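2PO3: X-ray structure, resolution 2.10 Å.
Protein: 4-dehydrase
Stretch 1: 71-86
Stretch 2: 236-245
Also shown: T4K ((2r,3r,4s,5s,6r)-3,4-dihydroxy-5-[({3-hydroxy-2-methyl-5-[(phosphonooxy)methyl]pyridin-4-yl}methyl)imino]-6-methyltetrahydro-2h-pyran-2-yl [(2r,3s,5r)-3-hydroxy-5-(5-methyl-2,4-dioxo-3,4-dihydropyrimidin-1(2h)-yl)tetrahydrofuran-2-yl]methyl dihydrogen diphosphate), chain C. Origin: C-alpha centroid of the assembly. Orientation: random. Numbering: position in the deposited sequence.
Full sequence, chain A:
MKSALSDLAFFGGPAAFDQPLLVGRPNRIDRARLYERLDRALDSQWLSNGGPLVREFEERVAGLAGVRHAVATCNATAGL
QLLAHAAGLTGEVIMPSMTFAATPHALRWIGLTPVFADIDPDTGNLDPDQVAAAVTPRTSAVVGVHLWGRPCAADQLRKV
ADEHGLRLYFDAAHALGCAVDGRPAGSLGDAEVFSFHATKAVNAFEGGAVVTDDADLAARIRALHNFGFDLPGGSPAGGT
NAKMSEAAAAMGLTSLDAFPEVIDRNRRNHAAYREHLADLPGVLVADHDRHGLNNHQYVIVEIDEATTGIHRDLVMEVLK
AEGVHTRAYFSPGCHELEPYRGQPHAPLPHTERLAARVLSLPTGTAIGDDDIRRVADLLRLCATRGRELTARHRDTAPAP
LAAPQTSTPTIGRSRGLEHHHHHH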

# COMPACT_ATOMS: atom_id res chain seq x y z
N VAL A 71 -13.60 3.64 3.58
CA VAL A 71 -12.40 3.16 4.24
C VAL A 71 -11.25 3.69 3.38
O VAL A 71 -11.19 3.33 2.21
CB VAL A 71 -12.38 1.63 4.28
CG1 VAL A 71 -11.11 1.09 4.90
CG2 VAL A 71 -13.61 1.05 4.98
N ALA A 72 -10.38 4.55 3.94
CA ALA A 72 -9.23 5.16 3.29
C ALA A 72 -8.12 4.11 3.11
O ALA A 72 -7.87 3.30 4.00
CB ALA A 72 -8.77 6.39 4.09
N THR A 73 -7.45 4.07 1.94
CA THR A 73 -6.43 3.06 1.71
C THR A 73 -5.13 3.65 1.21
O THR A 73 -5.05 4.83 0.85
CB THR A 73 -6.97 1.98 0.69
OG1 THR A 73 -7.25 2.55 -0.57
CG2 THR A 73 -8.23 1.22 1.15
N CYS A 74 -4.09 2.81 1.14
CA CYS A 74 -2.79 3.23 0.67
C CYS A 74 -2.80 3.59 -0.82
O CYS A 74 -2.03 4.45 -1.28
CB CYS A 74 -1.69 2.24 1.15
SG CYS A 74 -2.05 0.58 0.51
N ASN A 75 -3.68 2.93 -1.59
CA ASN A 75 -3.84 3.21 -3.02
C ASN A 75 -5.11 2.56 -3.53
O ASN A 75 -5.66 1.70 -2.86
CB ASN A 75 -2.59 2.95 -3.84
CG ASN A 75 -2.21 1.51 -3.68
OD1 ASN A 75 -3.03 0.61 -3.86
ND2 ASN A 75 -0.96 1.30 -3.31
N ALA A 76 -5.65 2.93 -4.68
CA ALA A 76 -6.90 2.32 -5.12
C ALA A 76 -6.78 0.86 -5.50
O ALA A 76 -7.72 0.07 -5.39
CB ALA A 76 -7.42 3.08 -6.34
N THR A 77 -5.62 0.50 -6.00
CA THR A 77 -5.47 -0.88 -6.39
C THR A 77 -5.74 -1.75 -5.17
O THR A 77 -6.49 -2.73 -5.23
CB THR A 77 -4.07 -1.09 -7.03
OG1 THR A 77 -3.97 -0.24 -8.15
CG2 THR A 77 -3.89 -2.53 -7.53
N ALA A 78 -5.11 -1.42 -4.01
CA ALA A 78 -5.34 -2.20 -2.81
C ALA A 78 -6.82 -2.15 -2.46
O ALA A 78 -7.39 -3.12 -1.97
CB ALA A 78 -4.46 -1.73 -1.67
N GLY A 79 -7.45 -1.01 -2.72
CA GLY A 79 -8.85 -0.88 -2.46
C GLY A 79 -9.63 -1.94 -3.24
O GLY A 79 -10.60 -2.51 -2.73
N LEU A 80 -9.24 -2.20 -4.50
CA LEU A 80 -9.99 -3.20 -5.25
C LEU A 80 -9.84 -4.59 -4.66
O LEU A 80 -10.80 -5.35 -4.62
CB LEU A 80 -9.80 -3.27 -6.78
CG LEU A 80 -10.07 -2.00 -7.56
CD1 LEU A 80 -9.14 -2.06 -8.78
CD2 LEU A 80 -11.52 -1.96 -8.05
N GLN A 81 -8.63 -4.91 -4.22
CA GLN A 81 -8.32 -6.20 -3.60
C GLN A 81 -9.09 -6.42 -2.30
O GLN A 81 -9.63 -7.52 -2.05
CB GLN A 81 -6.80 -6.32 -3.38
CG GLN A 81 -6.10 -6.45 -4.76
CD GLN A 81 -4.64 -6.04 -4.74
OE1 GLN A 81 -4.18 -5.48 -3.76
NE2 GLN A 81 -3.89 -6.30 -5.80
N LEU A 82 -9.19 -5.38 -1.47
CA LEU A 82 -9.96 -5.56 -0.24
C LEU A 82 -11.43 -5.83 -0.53
O LEU A 82 -12.07 -6.64 0.12
CB LEU A 82 -9.95 -4.40 0.78
CG LEU A 82 -8.59 -3.82 1.13
CD1 LEU A 82 -8.79 -2.39 1.64
CD2 LEU A 82 -7.97 -4.61 2.28
N LEU A 83 -11.96 -5.11 -1.49
CA LEU A 83 -13.36 -5.25 -1.84
C LEU A 83 -13.65 -6.67 -2.26
O LEU A 83 -14.55 -7.32 -1.73
CB LEU A 83 -13.67 -4.23 -2.94
CG LEU A 83 -15.10 -4.32 -3.42
CD1 LEU A 83 -16.07 -4.32 -2.22
CD2 LEU A 83 -15.38 -3.13 -4.30
N ALA A 84 -12.84 -7.13 -3.20
CA ALA A 84 -12.97 -8.48 -3.68
C ALA A 84 -12.95 -9.44 -2.52
O ALA A 84 -13.93 -10.16 -2.35
CB ALA A 84 -11.90 -8.87 -4.69
N HIS A 85 -11.85 -9.45 -1.74
CA HIS A 85 -11.71 -10.36 -0.60
C HIS A 85 -12.84 -10.24 0.39
O HIS A 85 -13.36 -11.26 0.81
CB HIS A 85 -10.36 -10.33 0.13
CG HIS A 85 -9.29 -11.14 -0.53
ND1 HIS A 85 -9.54 -12.38 -1.10
CD2 HIS A 85 -7.95 -10.86 -0.68
CE1 HIS A 85 -8.35 -12.81 -1.56
NE2 HIS A 85 -7.37 -11.92 -1.33
N ALA A 86 -13.19 -9.00 0.76
CA ALA A 86 -14.28 -8.76 1.72
C ALA A 86 -15.62 -9.37 1.27
O ALA A 86 -16.41 -9.85 2.07
CB ALA A 86 -14.47 -7.25 1.98
N PRO A 236 -10.97 -16.31 4.81
CA PRO A 236 -10.06 -17.27 4.24
C PRO A 236 -8.83 -16.57 3.68
O PRO A 236 -7.80 -17.24 3.59
CB PRO A 236 -10.83 -18.04 3.13
CG PRO A 236 -12.26 -17.54 3.17
CD PRO A 236 -12.34 -16.45 4.23
N ALA A 237 -8.96 -15.26 3.31
CA ALA A 237 -7.88 -14.42 2.75
C ALA A 237 -6.85 -14.00 3.80
O ALA A 237 -5.71 -13.58 3.46
CB ALA A 237 -8.40 -13.16 2.06
N GLY A 238 -7.28 -14.10 5.07
CA GLY A 238 -6.44 -13.74 6.21
C GLY A 238 -6.55 -12.26 6.51
O GLY A 238 -7.25 -11.88 7.44
N GLY A 239 -5.87 -11.46 5.67
CA GLY A 239 -5.89 -10.01 5.77
C GLY A 239 -4.62 -9.39 5.20
O GLY A 239 -3.74 -10.13 4.73
N THR A 240 -4.54 -8.05 5.23
CA THR A 240 -3.35 -7.37 4.72
C THR A 240 -3.12 -6.01 5.39
O THR A 240 -3.73 -5.65 6.38
CB THR A 240 -3.46 -7.19 3.18
OG1 THR A 240 -2.21 -6.83 2.62
CG2 THR A 240 -4.52 -6.13 2.83
N ASN A 241 -2.22 -5.22 4.80
CA ASN A 241 -1.93 -3.89 5.26
C ASN A 241 -2.25 -2.97 4.09
O ASN A 241 -1.51 -2.97 3.10
CB ASN A 241 -0.44 -3.66 5.64
CG ASN A 241 -0.23 -2.28 6.26
OD1 ASN A 241 -1.17 -1.49 6.42
ND2 ASN A 241 0.98 -2.05 6.74
N ALA A 242 -3.33 -2.21 4.18
CA ALA A 242 -3.69 -1.28 3.10
C ALA A 242 -4.11 0.03 3.71
O ALA A 242 -4.93 0.78 3.19
CB ALA A 242 -4.83 -1.85 2.26
N LYS A 243 -3.51 0.27 4.88
CA LYS A 243 -3.74 1.42 5.72
C LYS A 243 -3.24 2.75 5.15
O LYS A 243 -2.18 2.81 4.54
CB LYS A 243 -3.05 1.18 7.08
CG LYS A 243 -3.95 0.67 8.20
CD LYS A 243 -3.36 -0.42 9.09
CE LYS A 243 -2.03 -0.08 9.73
NZ LYS A 243 -0.86 -0.67 9.05
N MET A 244 -4.00 3.83 5.38
CA MET A 244 -3.62 5.17 4.95
C MET A 244 -3.07 5.87 6.20
O MET A 244 -3.70 5.87 7.27
CB MET A 244 -4.76 5.99 4.32
CG MET A 244 -4.30 7.40 3.93
SD MET A 244 -5.65 8.52 3.44
CE MET A 244 -5.87 8.07 1.69
N SER A 245 -1.86 6.44 6.09
CA SER A 245 -1.20 7.13 7.16
C SER A 245 -1.76 8.52 7.32
O SER A 245 -2.36 9.09 6.41
CB SER A 245 0.30 7.22 6.95
OG SER A 245 0.53 8.31 6.07
N1L T4K C . -8.14 2.05 -11.92
C2L T4K C . -8.00 2.96 -12.84
C2A T4K C . -9.05 3.09 -13.94
C3L T4K C . -6.89 3.82 -12.83
O3L T4K C . -6.75 4.78 -13.82
C4L T4K C . -5.91 3.67 -11.78
C4A T4K C . -4.74 4.52 -11.72
C5L T4K C . -6.11 2.66 -10.84
C6L T4K C . -7.25 1.87 -10.94
C5B T4K C . -5.12 2.43 -9.68
OP4 T4K C . -5.31 3.45 -8.68
PL T4K C . -3.97 3.65 -7.78
OP1 T4K C . -2.75 4.30 -8.63
OP2 T4K C . -4.34 4.61 -6.57
OP3 T4K C . -3.49 2.26 -7.23
C1G T4K C . -0.91 7.09 -13.73
C2G T4K C . -1.08 6.84 -12.21
O2G T4K C . 0.12 6.26 -11.69
C3G T4K C . -2.28 5.90 -11.92
O3G T4K C . -2.54 5.95 -10.51
C4G T4K C . -3.52 6.36 -12.73
N4A T4K C . -4.60 5.46 -12.66
C5G T4K C . -3.10 6.49 -14.23
C6G T4K C . -4.33 6.77 -15.12
O5G T4K C . -2.12 7.52 -14.38
P2 T4K C . 1.00 6.25 -15.03
O3P T4K C . 1.79 4.87 -15.35
O4P T4K C . 0.67 7.01 -16.43
OPP T4K C . 1.86 7.19 -13.95
P T4K C . 3.16 8.01 -14.57
O1P T4K C . 4.39 7.77 -13.60
O2P T4K C . 3.60 7.53 -16.03
O5 T4K C . 2.84 9.58 -14.56
C5 T4K C . 1.88 9.83 -15.57
C4 T4K C . 1.97 11.32 -15.89
O4 T4K C . 1.86 12.09 -14.65
C3 T4K C . 3.37 11.68 -16.50
O3 T4K C . 3.24 12.66 -17.54
C2 T4K C . 4.14 12.27 -15.30
C1 T4K C . 3.02 12.91 -14.48
N11 T4K C . 3.36 12.94 -13.04
C61 T4K C . 3.27 11.78 -12.29
C51 T4K C . 3.56 11.80 -10.96
C5A T4K C . 3.49 10.53 -10.09
C21 T4K C . 3.71 14.11 -12.46
O21 T4K C . 3.79 15.13 -13.13
N31 T4K C . 4.00 14.16 -11.13
C41 T4K C . 3.94 13.04 -10.36
O41 T4K C . 4.20 13.10 -9.17
O1G T4K C . -0.41 5.89 -14.36
O HOH W 1 -6.65 3.42 6.71

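The first stretch runs from a strand (71-73) through a short turn into a helix beginning at Ala 76; the second has no regular structure and lies against the strand end, the turn and one side of the helix. The two backbones come near each other at Cys 74 and Met 244, whose CA atoms are 4.8 Å apart, and again, more loosely, at His 85 and Ala 237, with CA atoms 6.5 Å apart.

A single direct hydrogen bond crosses the contact: Cys 74 N donates to Ala 242 O at 3.0 Å, with an angle of 138° at the hydrogen, well short of linear. The same carbonyl oxygen also receives a CA-H...O contact, Thr 73 CA to Ala 242 O at 3.1 Å and 131°, so one acceptor serves two successive residues. A water extends this polar seam, donating to Ala 72 O and accepting from Met 244 N, each 3.0 Å from the water oxygen; it joins two backbone groups that do not bond directly.

Apolar contacts gather around Ala 242, which has the largest area covered by the other stretch, 83 Å². Its CB lies 3.9 Å from Ala 78 CB, 4.0 Å from Leu 82 CD1 and 4.1 Å from Cys 74 SG, a small methyl received between turn and helix. Leu 82 CD2 reaches Thr 240 CG2 at 3.8 Å. At the strand, Ala 72 CB meets Met 244 SD at 3.8 Å.

Farther along the helix, Ala 237 CB sits 3.4 Å from the centroid of the His 85 ring and 10° off its normal, the geometry of a CH-pi contact over the face.

Within the first stretch, Asn 75 OD1 caps the helix by accepting from Ala 78 N at 2.9 Å and 169°.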